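PDB 4JJO: cellulose binding protein from Clavibacter michiganensis, which forms the expansin part of a longer, probable endoglucanase and probably binds cellulose and loosens plant cell walls. Local coordinates for residues A[104-110]-A[195-199]; A[121-126]-A[153-158]; A[22-26]-A[125-129]. One frame throughout, in Å; residues are numbered along the deposited sequence.

Overall arrangement
The chain joins an N-terminal double-psi beta-barrel domain to a C-terminal immunoglobulin-like beta-sandwich domain, as in other expansins. Interaction 1 lies at the surface, where the linker between the domains meets the C-terminal tail; carbonyl oxygens serve as acceptors and an aromatic ring covers a carboxylate. Interaction 2, partly buried, is antiparallel strand pairing inside the second domain and frays into a solvent-exposed aromatic end. Interaction 3 is buried and small, a single side-chain hydrogen bond and an apolar touch between the domains. Interactions 2 and 3 share Leu125 and Gln126 of strand 124-128. Interaction 3 also touches interaction 1, through Asn129 beside Pro108 and Thr109.

Interaction 1 (A[104-110]-A[195-199]); sequences DPAGPTV and ASRFY
Tyr199 lies flat against Asp104 and reaches past it to Pro105. Its CB starts 4.0 Å from Asp104 OD2. With chi1 at 46°, CG sits between the backbone N and carbonyl carbon, which brings the ring face against Asp104: CB of the aspartate stands 3.6 Å from the ring centroid, almost on the normal, in a CH-pi contact. The carboxylate is stacked on the same ring, its plane turned by just 9°, while OD1 is bound by Arg177 and Asn132. Further out, CZ of Tyr199 meets Asp104 CA at 3.4 Å, and the hydroxyl OH donates a short 2.5 Å bond to Pro105 O, near the ring plane.

Arg197 grips the next part of the linker. Its extended chain brings NH1 to Gly107 O at 2.7 Å, in the guanidinium plane, and a water joins NH2 to that same oxygen. Thr109 CG2 lies over a guanidinium face. Beyond, Val110 N bonds Ser196 O at 2.9 Å, and Val110 CG2 touches Phe198 CE2. The C-terminal tail thus runs beside the interdomain linker, which leads from the double-psi barrel into the immunoglobulin-like domain of the expansin fold.

Interaction 2 (A[121-126]-A[153-158]); sequences WWAGLQ and YGYWVT
The indole of Trp122 has Thr158 OG1 over one face and the hydroxyl of Tyr153 at its edge; that hydroxyl is hydrogen-bonded to Lys115. Val157 CG1 comes in obliquely, 3.3 Å from Trp122 CZ2, and a water in the indole plane links NE1 to Thr158 O. Trp122 reaches this position with CG anti to the backbone N (chi1 -177°), which lays the ring along Val157 and Thr158. At the other end, the Tyr155 ring carries Gln126 CB over one face, 3.7 Å from the centroid, a CH-pi contact offset toward the rim; the edge of this ring meets the backbone of Gly124 and Leu125. Gln126 sends its extended chain past the ring, its amide turned about 20° from the ring plane and OE1 bound by Arg113. The Trp156 indole meets Leu125 O at its edge.

Between these rings the backbones pair antiparallel. Leu125 and Trp156 form a hydrogen-bonded pair, N to O at 2.7 Å both ways, and put their side chains on one face, where Leu148 packs against both. Gly124 faces Val157 in a non-hydrogen-bonded pair, and the edge of the Tyr155 ring lies close to its backbone. Beyond the ladder the pairing continues to Thr158, whose N bonds Ala123 O at 3.0 Å and whose OG1 accepts a bond from Ala123 N at 2.9 Å, in place of its own carbonyl. A water joins OG1 to Trp121 O.

Apolar on the Leu125 face, the pairing brings Trp122 and Tyr153 together on the side of Val157. In bacterial expansins such second-domain aromatics bind cellulose; Trp121, Trp122 and Tyr153 probably belong to that surface.

Interaction 3 (A[22-26]-A[125-129]); sequences NCSMP and LQVLN
Ser24 O receives the sole hydrogen bond between residues 22-26 and 125-129, from Gln126 NE2 at 2.9 Å. The bond is fairly straight at the hydrogen, 160°, and Ser24 O lies close to the amide plane; yet NE2 stands well above the carbonyl plane, 64° out of it, away from the lone pairs. Cys23 O is also near NE2, but the angle is too poor for a bond. The amide's other end, OE1, takes a bond from Arg113; the two hydrogen bonds, at NE2 and OE1, hold the amide's rotation. Pro26 CD packs against OE1 at 3.7 Å.

Beside this polar link, the Pro26 ring and the Leu128 methyls lie alongside each other, pointing opposite ways, CD to CD2 at 3.8 Å. Leu128 CG is anti to its carbonyl carbon (chi1 -57°), turning the methyls to the proline. Ser24 OG has a partner of its own, Tyr153 O, and Cys23 is tied to Cys48 by a disulfide.

The loop between strands 3-10 and 34-38 of the double-psi barrel thus docks on strand 124-128 of the immunoglobulin-like domain, which runs between strands 111-114 and 156-157 in its sheet.

Interaction 1 (A[104-110]-A[195-199])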
ATOM      1  N   ASP A 104       1.149  -6.061 -11.544  1.00 19.20           N
ATOM      2  CA  ASP A 104       1.423  -4.825 -12.275  1.00 19.15           C
ATOM      3  C   ASP A 104       0.153  -4.069 -12.643  1.00 18.50           C
ATOM      4  O   ASP A 104      -0.113  -3.842 -13.824  1.00 18.76           O
ATOM      5  CB  ASP A 104       2.231  -5.116 -13.543  1.00 21.41           C
ATOM      6  CG  ASP A 104       3.588  -5.702 -13.241  1.00 22.14           C
ATOM      7  OD1 ASP A 104       3.936  -5.784 -12.045  1.00 21.50           O
ATOM      8  OD2 ASP A 104       4.312  -6.071 -14.190  1.00 23.32           O
ATOM      9  N   PRO A 105      -0.636  -3.677 -11.631  1.00 17.68           N
ATOM     10  CA  PRO A 105      -1.849  -2.881 -11.844  1.00 18.45           C
ATOM     11  C   PRO A 105      -1.535  -1.501 -12.407  1.00 19.73           C
ATOM     12  O   PRO A 105      -0.539  -0.888 -12.015  1.00 20.97           O
ATOM     13  CB  PRO A 105      -2.425  -2.740 -10.430  1.00 17.44           C
ATOM     14  CG  PRO A 105      -1.249  -2.880  -9.535  1.00 16.91           C
ATOM     15  CD  PRO A 105      -0.390  -3.913 -10.198  1.00 16.96           C
ATOM     16  N   ALA A 106      -2.376  -1.022 -13.315  1.00 20.63           N
ATOM     17  CA  ALA A 106      -2.256   0.338 -13.814  1.00 21.85           C
ATOM     18  C   ALA A 106      -2.381   1.307 -12.649  1.00 21.32           C
ATOM     19  O   ALA A 106      -3.160   1.084 -11.720  1.00 21.80           O
ATOM     20  CB  ALA A 106      -3.329   0.619 -14.843  1.00 23.62           C
ATOM     21  N   GLY A 107      -1.604   2.381 -12.699  1.00 21.07           N
ATOM     22  CA  GLY A 107      -1.650   3.397 -11.669  1.00 19.93           C
ATOM     23  C   GLY A 107      -0.650   4.501 -11.944  1.00 19.25           C
ATOM     24  O   GLY A 107       0.019   4.496 -12.980  1.00 19.90           O
ATOM     25  N   PRO A 108      -0.546   5.465 -11.017  1.00 17.86           N
ATOM     26  CA  PRO A 108       0.385   6.585 -11.180  1.00 16.76           C
ATOM     27  C   PRO A 108       1.840   6.184 -10.975  1.00 14.81           C
ATOM     28  O   PRO A 108       2.144   5.031 -10.673  1.00 13.84           O
ATOM     29  CB  PRO A 108      -0.054   7.585 -10.101  1.00 17.60           C
ATOM     30  CG  PRO A 108      -0.876   6.821  -9.143  1.00 17.85           C
ATOM     31  CD  PRO A 108      -1.383   5.589  -9.812  1.00 17.29           C
ATOM     32  N   THR A 109       2.731   7.148 -11.153  1.00 15.24           N
ATOM     33  CA  THR A 109       4.155   6.930 -10.945  1.00 14.67           C
ATOM     34  C   THR A 109       4.440   6.768  -9.459  1.00 14.00           C
ATOM     35  O   THR A 109       3.608   7.102  -8.615  1.00 13.97           O
ATOM     36  CB  THR A 109       4.984   8.104 -11.480  1.00 16.77           C
ATOM     37  OG1 THR A 109       4.628   9.303 -10.776  1.00 17.13           O
ATOM     38  CG2 THR A 109       4.743   8.293 -12.973  1.00 17.72           C
ATOM     39  N   VAL A 110       5.622   6.252  -9.150  1.00 14.23           N
ATOM     40  CA  VAL A 110       6.040   6.056  -7.773  1.00 14.06           C
ATOM     41  C   VAL A 110       6.153   7.394  -7.053  1.00 14.52           C
ATOM     42  O   VAL A 110       6.595   8.386  -7.630  1.00 15.79           O
ATOM     43  CB  VAL A 110       7.398   5.330  -7.715  1.00 14.46           C
ATOM     44  CG1 VAL A 110       7.934   5.292  -6.290  1.00 14.37           C
ATOM     45  CG2 VAL A 110       7.269   3.925  -8.281  1.00 13.55           C
ATOM     46  N   ALA A 195       9.191  10.441 -11.440  1.00 18.96           N
ATOM     47  CA  ALA A 195       8.924  10.042 -12.813  1.00 19.55           C
ATOM     48  C   ALA A 195       9.035   8.529 -12.976  1.00 18.39           C
ATOM     49  O   ALA A 195       8.749   7.991 -14.044  1.00 18.09           O
ATOM     50  CB  ALA A 195       9.897  10.733 -13.743  1.00 21.31           C
ATOM     51  N   SER A 196       9.442   7.848 -11.910  1.00 17.43           N
ATOM     52  CA  SER A 196       9.793   6.434 -11.996  1.00 18.39           C
ATOM     53  C   SER A 196       8.595   5.490 -11.939  1.00 17.73           C
ATOM     54  O   SER A 196       7.597   5.755 -11.267  1.00 17.78           O
ATOM     55  CB  SER A 196      10.789   6.072 -10.892  1.00 19.49           C
ATOM     56  OG  SER A 196      12.033   6.705 -11.124  1.00 20.43           O
ATOM     57  N   ARG A 197       8.724   4.385 -12.665  1.00 17.27           N
ATOM     58  CA  ARG A 197       7.730   3.320 -12.692  1.00 17.91           C
ATOM     59  C   ARG A 197       8.448   1.979 -12.680  1.00 17.40           C
ATOM     60  O   ARG A 197       9.552   1.859 -13.206  1.00 16.96           O
ATOM     61  CB  ARG A 197       6.882   3.409 -13.962  1.00 19.73           C
ATOM     62  CG  ARG A 197       5.851   4.522 -13.971  1.00 20.66           C
ATOM     63  CD  ARG A 197       5.079   4.527 -15.282  1.00 22.74           C
ATOM     64  NE  ARG A 197       4.168   5.663 -15.384  1.00 24.15           N
ATOM     65  CZ  ARG A 197       2.941   5.694 -14.876  1.00 25.45           C
ATOM     66  NH1 ARG A 197       2.459   4.649 -14.217  1.00 25.31           N
ATOM     67  NH2 ARG A 197       2.189   6.777 -15.025  1.00 27.22           N
ATOM     68  N   PHE A 198       7.821   0.972 -12.081  1.00 17.70           N
ATOM     69  CA  PHE A 198       8.360  -0.383 -12.104  1.00 17.55           C
ATOM     70  C   PHE A 198       7.987  -1.085 -13.403  1.00 19.16           C
ATOM     71  O   PHE A 198       8.625  -2.061 -13.792  1.00 20.06           O
ATOM     72  CB  PHE A 198       7.839  -1.188 -10.911  1.00 17.69           C
ATOM     73  CG  PHE A 198       8.481  -0.817  -9.608  1.00 17.37           C
ATOM     74  CD1 PHE A 198       9.702  -1.361  -9.246  1.00 16.75           C
ATOM     75  CD2 PHE A 198       7.868   0.072  -8.747  1.00 18.11           C
ATOM     76  CE1 PHE A 198      10.298  -1.024  -8.049  1.00 15.78           C
ATOM     77  CE2 PHE A 198       8.462   0.413  -7.546  1.00 17.53           C
ATOM     78  CZ  PHE A 198       9.677  -0.136  -7.199  1.00 16.48           C
ATOM     79  N   TYR A 199       6.952  -0.579 -14.069  1.00 20.68           N
ATOM     80  CA  TYR A 199       6.467  -1.157 -15.319  1.00 22.71           C
ATOM     81  C   TYR A 199       5.706  -0.091 -16.108  1.00 24.03           C
ATOM     82  O   TYR A 199       5.209   0.873 -15.529  1.00 23.64           O
ATOM     83  CB  TYR A 199       5.567  -2.360 -15.031  1.00 24.20           C
ATOM     84  CG  TYR A 199       4.545  -2.104 -13.952  1.00 24.47           C
ATOM     85  CD1 TYR A 199       3.279  -1.632 -14.268  1.00 26.36           C
ATOM     86  CD2 TYR A 199       4.846  -2.332 -12.618  1.00 23.08           C
ATOM     87  CE1 TYR A 199       2.343  -1.395 -13.287  1.00 26.85           C
ATOM     88  CE2 TYR A 199       3.916  -2.094 -11.625  1.00 23.62           C
ATOM     89  CZ  TYR A 199       2.666  -1.627 -11.966  1.00 25.50           C
ATOM     90  OH  TYR A 199       1.736  -1.392 -10.984  1.00 26.27           O
TER
HETATM   91  O   HOH W   1      -0.646   6.689 -15.181  1.00 37.39           O
HETATM   92  O   HOH W   2       1.414   1.895  -9.860  1.00 22.72           O

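Interaction 2 (A[121-126]-A[153-158])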
ATOM      1  N   TRP A 121      18.280  11.977  12.295  1.00 18.28           N
ATOM      2  CA  TRP A 121      18.418  11.057  13.421  1.00 18.26           C
ATOM      3  C   TRP A 121      17.626   9.780  13.181  1.00 17.25           C
ATOM      4  O   TRP A 121      18.107   8.678  13.440  1.00 18.26           O
ATOM      5  CB  TRP A 121      17.921  11.714  14.712  1.00 17.80           C
ATOM      6  CG  TRP A 121      18.669  12.952  15.107  1.00 19.11           C
ATOM      7  CD1 TRP A 121      18.274  14.243  14.922  1.00 18.95           C
ATOM      8  CD2 TRP A 121      19.939  13.012  15.768  1.00 20.86           C
ATOM      9  NE1 TRP A 121      19.219  15.104  15.421  1.00 21.50           N
ATOM     10  CE2 TRP A 121      20.251  14.374  15.947  1.00 22.24           C
ATOM     11  CE3 TRP A 121      20.841  12.047  16.223  1.00 22.17           C
ATOM     12  CZ2 TRP A 121      21.429  14.793  16.560  1.00 24.46           C
ATOM     13  CZ3 TRP A 121      22.011  12.466  16.830  1.00 24.47           C
ATOM     14  CH2 TRP A 121      22.293  13.827  16.995  1.00 25.61           C
ATOM     15  N   TRP A 122      16.402   9.951  12.691  1.00 16.40           N
ATOM     16  CA  TRP A 122      15.479   8.846  12.470  1.00 15.10           C
ATOM     17  C   TRP A 122      14.428   9.298  11.471  1.00 14.60           C
ATOM     18  O   TRP A 122      13.878  10.392  11.589  1.00 13.96           O
ATOM     19  CB  TRP A 122      14.802   8.439  13.783  1.00 15.42           C
ATOM     20  CG  TRP A 122      13.875   7.264  13.663  1.00 15.50           C
ATOM     21  CD1 TRP A 122      14.191   5.948  13.848  1.00 16.66           C
ATOM     22  CD2 TRP A 122      12.478   7.300  13.339  1.00 15.79           C
ATOM     23  NE1 TRP A 122      13.077   5.164  13.658  1.00 16.87           N
ATOM     24  CE2 TRP A 122      12.015   5.968  13.343  1.00 15.62           C
ATOM     25  CE3 TRP A 122      11.577   8.328  13.043  1.00 16.14           C
ATOM     26  CZ2 TRP A 122      10.688   5.640  13.065  1.00 15.48           C
ATOM     27  CZ3 TRP A 122      10.259   7.999  12.767  1.00 15.56           C
ATOM     28  CH2 TRP A 122       9.830   6.666  12.776  1.00 15.28           C
ATOM     29  N   ALA A 123      14.154   8.463  10.479  1.00 14.97           N
ATOM     30  CA  ALA A 123      13.191   8.827   9.456  1.00 15.43           C
ATOM     31  C   ALA A 123      12.347   7.642   9.027  1.00 14.63           C
ATOM     32  O   ALA A 123      12.755   6.487   9.155  1.00 12.87           O
ATOM     33  CB  ALA A 123      13.904   9.425   8.255  1.00 15.99           C
ATOM     34  N   GLY A 124      11.160   7.950   8.520  1.00 15.46           N
ATOM     35  CA  GLY A 124      10.281   6.955   7.948  1.00 15.33           C
ATOM     36  C   GLY A 124       9.915   7.338   6.528  1.00 14.94           C
ATOM     37  O   GLY A 124       9.698   8.515   6.233  1.00 14.62           O
ATOM     38  N   LEU A 125       9.863   6.349   5.643  1.00 14.70           N
ATOM     39  CA  LEU A 125       9.452   6.580   4.266  1.00 15.48           C
ATOM     40  C   LEU A 125       8.302   5.660   3.903  1.00 14.66           C
ATOM     41  O   LEU A 125       8.288   4.482   4.263  1.00 15.55           O
ATOM     42  CB  LEU A 125      10.603   6.326   3.292  1.00 16.80           C
ATOM     43  CG  LEU A 125      11.868   7.175   3.394  1.00 19.15           C
ATOM     44  CD1 LEU A 125      12.775   6.839   2.227  1.00 20.98           C
ATOM     45  CD2 LEU A 125      11.542   8.654   3.409  1.00 19.63           C
ATOM     46  N   GLN A 126       7.337   6.210   3.182  1.00 14.18           N
ATOM     47  CA  GLN A 126       6.249   5.424   2.634  1.00 13.94           C
ATOM     48  C   GLN A 126       6.340   5.445   1.117  1.00 13.34           C
ATOM     49  O   GLN A 126       6.472   6.511   0.512  1.00 12.82           O
ATOM     50  CB  GLN A 126       4.914   5.996   3.093  1.00 15.49           C
ATOM     51  CG  GLN A 126       3.708   5.339   2.458  1.00 16.55           C
ATOM     52  CD  GLN A 126       2.414   5.870   3.019  1.00 18.35           C
ATOM     53  OE1 GLN A 126       2.162   7.075   2.987  1.00 19.42           O
ATOM     54  NE2 GLN A 126       1.590   4.977   3.560  1.00 19.80           N
ATOM     55  N   TYR A 153       2.806  -0.721   9.782  1.00 18.15           N
ATOM     56  CA  TYR A 153       1.819   0.325   9.518  1.00 18.27           C
ATOM     57  C   TYR A 153       2.063   1.098   8.213  1.00 16.65           C
ATOM     58  O   TYR A 153       1.547   2.201   8.030  1.00 16.46           O
ATOM     59  CB  TYR A 153       1.710   1.290  10.705  1.00 19.82           C
ATOM     60  CG  TYR A 153       2.979   2.028  11.056  1.00 19.30           C
ATOM     61  CD1 TYR A 153       3.351   3.178  10.372  1.00 19.03           C
ATOM     62  CD2 TYR A 153       3.791   1.589  12.091  1.00 20.16           C
ATOM     63  CE1 TYR A 153       4.509   3.862  10.699  1.00 18.64           C
ATOM     64  CE2 TYR A 153       4.948   2.266  12.426  1.00 19.87           C
ATOM     65  CZ  TYR A 153       5.303   3.399  11.725  1.00 19.33           C
ATOM     66  OH  TYR A 153       6.451   4.082  12.051  1.00 19.92           O
ATOM     67  N   GLY A 154       2.845   0.517   7.308  1.00 16.74           N
ATOM     68  CA  GLY A 154       2.931   1.021   5.948  1.00 16.74           C
ATOM     69  C   GLY A 154       4.124   1.904   5.634  1.00 16.25           C
ATOM     70  O   GLY A 154       4.212   2.451   4.534  1.00 17.08           O
ATOM     71  N   TYR A 155       5.037   2.047   6.588  1.00 15.87           N
ATOM     72  CA  TYR A 155       6.247   2.829   6.370  1.00 15.65           C
ATOM     73  C   TYR A 155       7.494   1.955   6.436  1.00 15.52           C
ATOM     74  O   TYR A 155       7.437   0.783   6.811  1.00 15.96           O
ATOM     75  CB  TYR A 155       6.368   3.940   7.415  1.00 16.12           C
ATOM     76  CG  TYR A 155       5.603   5.200   7.084  1.00 16.76           C
ATOM     77  CD1 TYR A 155       6.253   6.301   6.546  1.00 16.26           C
ATOM     78  CD2 TYR A 155       4.236   5.293   7.319  1.00 17.76           C
ATOM     79  CE1 TYR A 155       5.565   7.460   6.246  1.00 17.14           C
ATOM     80  CE2 TYR A 155       3.539   6.448   7.023  1.00 19.41           C
ATOM     81  CZ  TYR A 155       4.210   7.528   6.485  1.00 19.14           C
ATOM     82  OH  TYR A 155       3.513   8.677   6.192  1.00 21.26           O
ATOM     83  N   TRP A 156       8.618   2.556   6.063  1.00 14.34           N
ATOM     84  CA  TRP A 156       9.927   1.939   6.190  1.00 14.50           C
ATOM     85  C   TRP A 156      10.781   2.884   7.018  1.00 14.57           C
ATOM     86  O   TRP A 156      10.864   4.068   6.705  1.00 15.71           O
ATOM     87  CB  TRP A 156      10.556   1.741   4.814  1.00 14.85           C
ATOM     88  CG  TRP A 156       9.833   0.762   3.955  1.00 15.17           C
ATOM     89  CD1 TRP A 156       8.701   0.989   3.228  1.00 15.79           C
ATOM     90  CD2 TRP A 156      10.195  -0.604   3.723  1.00 15.24           C
ATOM     91  NE1 TRP A 156       8.334  -0.156   2.560  1.00 16.36           N
ATOM     92  CE2 TRP A 156       9.235  -1.146   2.847  1.00 16.25           C
ATOM     93  CE3 TRP A 156      11.237  -1.420   4.172  1.00 15.37           C
ATOM     94  CZ2 TRP A 156       9.290  -2.468   2.407  1.00 17.02           C
ATOM     95  CZ3 TRP A 156      11.288  -2.730   3.738  1.00 16.08           C
ATOM     96  CH2 TRP A 156      10.320  -3.242   2.865  1.00 16.49           C
ATOM     97  N   VAL A 157      11.412   2.376   8.072  1.00 14.29           N
ATOM     98  CA  VAL A 157      12.134   3.250   8.993  1.00 14.22           C
ATOM     99  C   VAL A 157      13.628   2.960   9.062  1.00 13.46           C
ATOM    100  O   VAL A 157      14.092   1.868   8.738  1.00 14.15           O
ATOM    101  CB  VAL A 157      11.541   3.203  10.420  1.00 15.40           C
ATOM    102  CG1 VAL A 157      10.101   3.692  10.407  1.00 15.54           C
ATOM    103  CG2 VAL A 157      11.635   1.804  11.001  1.00 16.70           C
ATOM    104  N   THR A 158      14.372   3.968   9.498  1.00 14.19           N
ATOM    105  CA  THR A 158      15.823   3.894   9.569  1.00 14.60           C
ATOM    106  C   THR A 158      16.280   3.200  10.849  1.00 16.78           C
ATOM    107  O   THR A 158      15.788   3.505  11.933  1.00 17.51           O
ATOM    108  CB  THR A 158      16.429   5.307   9.528  1.00 15.75           C
ATOM    109  OG1 THR A 158      15.835   6.110  10.553  1.00 17.19           O
ATOM    110  CG2 THR A 158      16.175   5.959   8.171  1.00 15.07           C
TER
HETATM  111  O   HOH W   3      17.694   6.069  12.784  1.00 18.97           O
HETATM  112  O   HOH W   4      13.960   2.109  13.910  1.00 37.18           O

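Interaction 3 (A[22-26]-A[125-129])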
ATOM      1  N   ASN A  22      -4.651   0.644   8.479  1.00 18.92           N
ATOM      2  CA  ASN A  22      -3.407   0.202   9.090  1.00 19.06           C
ATOM      3  C   ASN A  22      -2.223   0.497   8.173  1.00 18.28           C
ATOM      4  O   ASN A  22      -1.093   0.647   8.636  1.00 17.78           O
ATOM      5  CB  ASN A  22      -3.472  -1.288   9.423  1.00 19.78           C
ATOM      6  CG  ASN A  22      -2.560  -1.663  10.578  1.00 21.25           C
ATOM      7  OD1 ASN A  22      -1.524  -1.037  10.803  1.00 21.88           O
ATOM      8  ND2 ASN A  22      -2.953  -2.685  11.323  1.00 21.48           N
ATOM      9  N   CYS A  23      -2.492   0.594   6.874  1.00 17.55           N
ATOM     10  CA  CYS A  23      -1.456   0.902   5.890  1.00 17.49           C
ATOM     11  C   CYS A  23      -1.055   2.381   5.894  1.00 17.65           C
ATOM     12  O   CYS A  23      -0.121   2.776   5.194  1.00 17.68           O
ATOM     13  CB  CYS A  23      -1.925   0.505   4.489  1.00 17.76           C
ATOM     14  SG  CYS A  23      -2.077  -1.274   4.225  1.00 18.54           S
ATOM     15  N   SER A  24      -1.763   3.191   6.674  1.00 18.13           N
ATOM     16  CA  SER A  24      -1.464   4.617   6.794  1.00 18.01           C
ATOM     17  C   SER A  24      -1.423   5.340   5.446  1.00 18.02           C
ATOM     18  O   SER A  24      -0.500   6.107   5.170  1.00 17.49           O
ATOM     19  CB  SER A  24      -0.134   4.821   7.521  1.00 17.17           C
ATOM     20  OG  SER A  24      -0.121   4.121   8.752  1.00 16.24           O
ATOM     21  N   MET A  25      -2.429   5.100   4.615  1.00 18.37           N
ATOM     22  CA  MET A  25      -2.520   5.768   3.327  0.61 19.28           C
ATOM     23  C   MET A  25      -2.746   7.265   3.526  1.00 20.49           C
ATOM     24  O   MET A  25      -3.455   7.673   4.447  1.00 21.36           O
ATOM     25  CB  MET A  25      -3.662   5.173   2.502  0.61 19.57           C
ATOM     26  CG  MET A  25      -3.478   3.705   2.142  0.61 18.83           C
ATOM     27  SD  MET A  25      -1.910   3.371   1.315  0.61 29.34           S
ATOM     28  CE  MET A  25      -2.169   1.680   0.777  0.61 32.86           C
ATOM     29  N   PRO A  26      -2.141   8.092   2.656  1.00 20.70           N
ATOM     30  CA  PRO A  26      -2.338   9.543   2.764  1.00 22.37           C
ATOM     31  C   PRO A  26      -3.814   9.926   2.671  1.00 23.35           C
ATOM     32  O   PRO A  26      -4.242  10.911   3.271  1.00 23.67           O
ATOM     33  CB  PRO A  26      -1.574  10.097   1.556  1.00 23.47           C
ATOM     34  CG  PRO A  26      -0.597   9.048   1.194  1.00 22.84           C
ATOM     35  CD  PRO A  26      -1.222   7.738   1.560  1.00 21.33           C
ATOM     36  N   LEU A 125       9.863   6.349   5.643  1.00 14.70           N
ATOM     37  CA  LEU A 125       9.452   6.580   4.266  1.00 15.48           C
ATOM     38  C   LEU A 125       8.302   5.660   3.903  1.00 14.66           C
ATOM     39  O   LEU A 125       8.288   4.482   4.263  1.00 15.55           O
ATOM     40  CB  LEU A 125      10.603   6.326   3.292  1.00 16.80           C
ATOM     41  CG  LEU A 125      11.868   7.175   3.394  1.00 19.15           C
ATOM     42  CD1 LEU A 125      12.775   6.839   2.227  1.00 20.98           C
ATOM     43  CD2 LEU A 125      11.542   8.654   3.409  1.00 19.63           C
ATOM     44  N   GLN A 126       7.337   6.210   3.182  1.00 14.18           N
ATOM     45  CA  GLN A 126       6.249   5.424   2.634  1.00 13.94           C
ATOM     46  C   GLN A 126       6.340   5.445   1.117  1.00 13.34           C
ATOM     47  O   GLN A 126       6.472   6.511   0.512  1.00 12.82           O
ATOM     48  CB  GLN A 126       4.914   5.996   3.093  1.00 15.49           C
ATOM     49  CG  GLN A 126       3.708   5.339   2.458  1.00 16.55           C
ATOM     50  CD  GLN A 126       2.414   5.870   3.019  1.00 18.35           C
ATOM     51  OE1 GLN A 126       2.162   7.075   2.987  1.00 19.42           O
ATOM     52  NE2 GLN A 126       1.590   4.977   3.560  1.00 19.80           N
ATOM     53  N   VAL A 127       6.282   4.268   0.506  1.00 13.88           N
ATOM     54  CA  VAL A 127       6.347   4.164  -0.943  1.00 14.64           C
ATOM     55  C   VAL A 127       4.950   3.977  -1.507  1.00 14.98           C
ATOM     56  O   VAL A 127       4.241   3.034  -1.151  1.00 16.45           O
ATOM     57  CB  VAL A 127       7.232   2.993  -1.389  1.00 14.35           C
ATOM     58  CG1 VAL A 127       7.324   2.956  -2.905  1.00 14.30           C
ATOM     59  CG2 VAL A 127       8.616   3.112  -0.772  1.00 15.46           C
ATOM     60  N   LEU A 128       4.563   4.885  -2.393  1.00 14.73           N
ATOM     61  CA  LEU A 128       3.233   4.875  -2.973  1.00 15.20           C
ATOM     62  C   LEU A 128       3.288   4.452  -4.434  1.00 15.00           C
ATOM     63  O   LEU A 128       4.192   4.845  -5.171  1.00 14.63           O
ATOM     64  CB  LEU A 128       2.614   6.268  -2.851  1.00 16.16           C
ATOM     65  CG  LEU A 128       2.543   6.791  -1.413  1.00 16.72           C
ATOM     66  CD1 LEU A 128       2.422   8.305  -1.382  1.00 18.17           C
ATOM     67  CD2 LEU A 128       1.385   6.143  -0.678  1.00 17.64           C
ATOM     68  N   ASN A 129       2.325   3.630  -4.836  1.00 15.79           N
ATOM     69  CA  ASN A 129       2.127   3.291  -6.242  1.00 16.71           C
ATOM     70  C   ASN A 129       3.185   2.359  -6.839  1.00 16.62           C
ATOM     71  O   ASN A 129       3.415   2.365  -8.050  1.00 15.92           O
ATOM     72  CB  ASN A 129       2.036   4.575  -7.064  1.00 18.27           C
ATOM     73  CG  ASN A 129       1.035   5.557  -6.491  1.00 19.36           C
ATOM     74  OD1 ASN A 129      -0.055   5.175  -6.065  1.00 20.48           O
ATOM     75  ND2 ASN A 129       1.405   6.830  -6.461  1.00 19.09           N
TER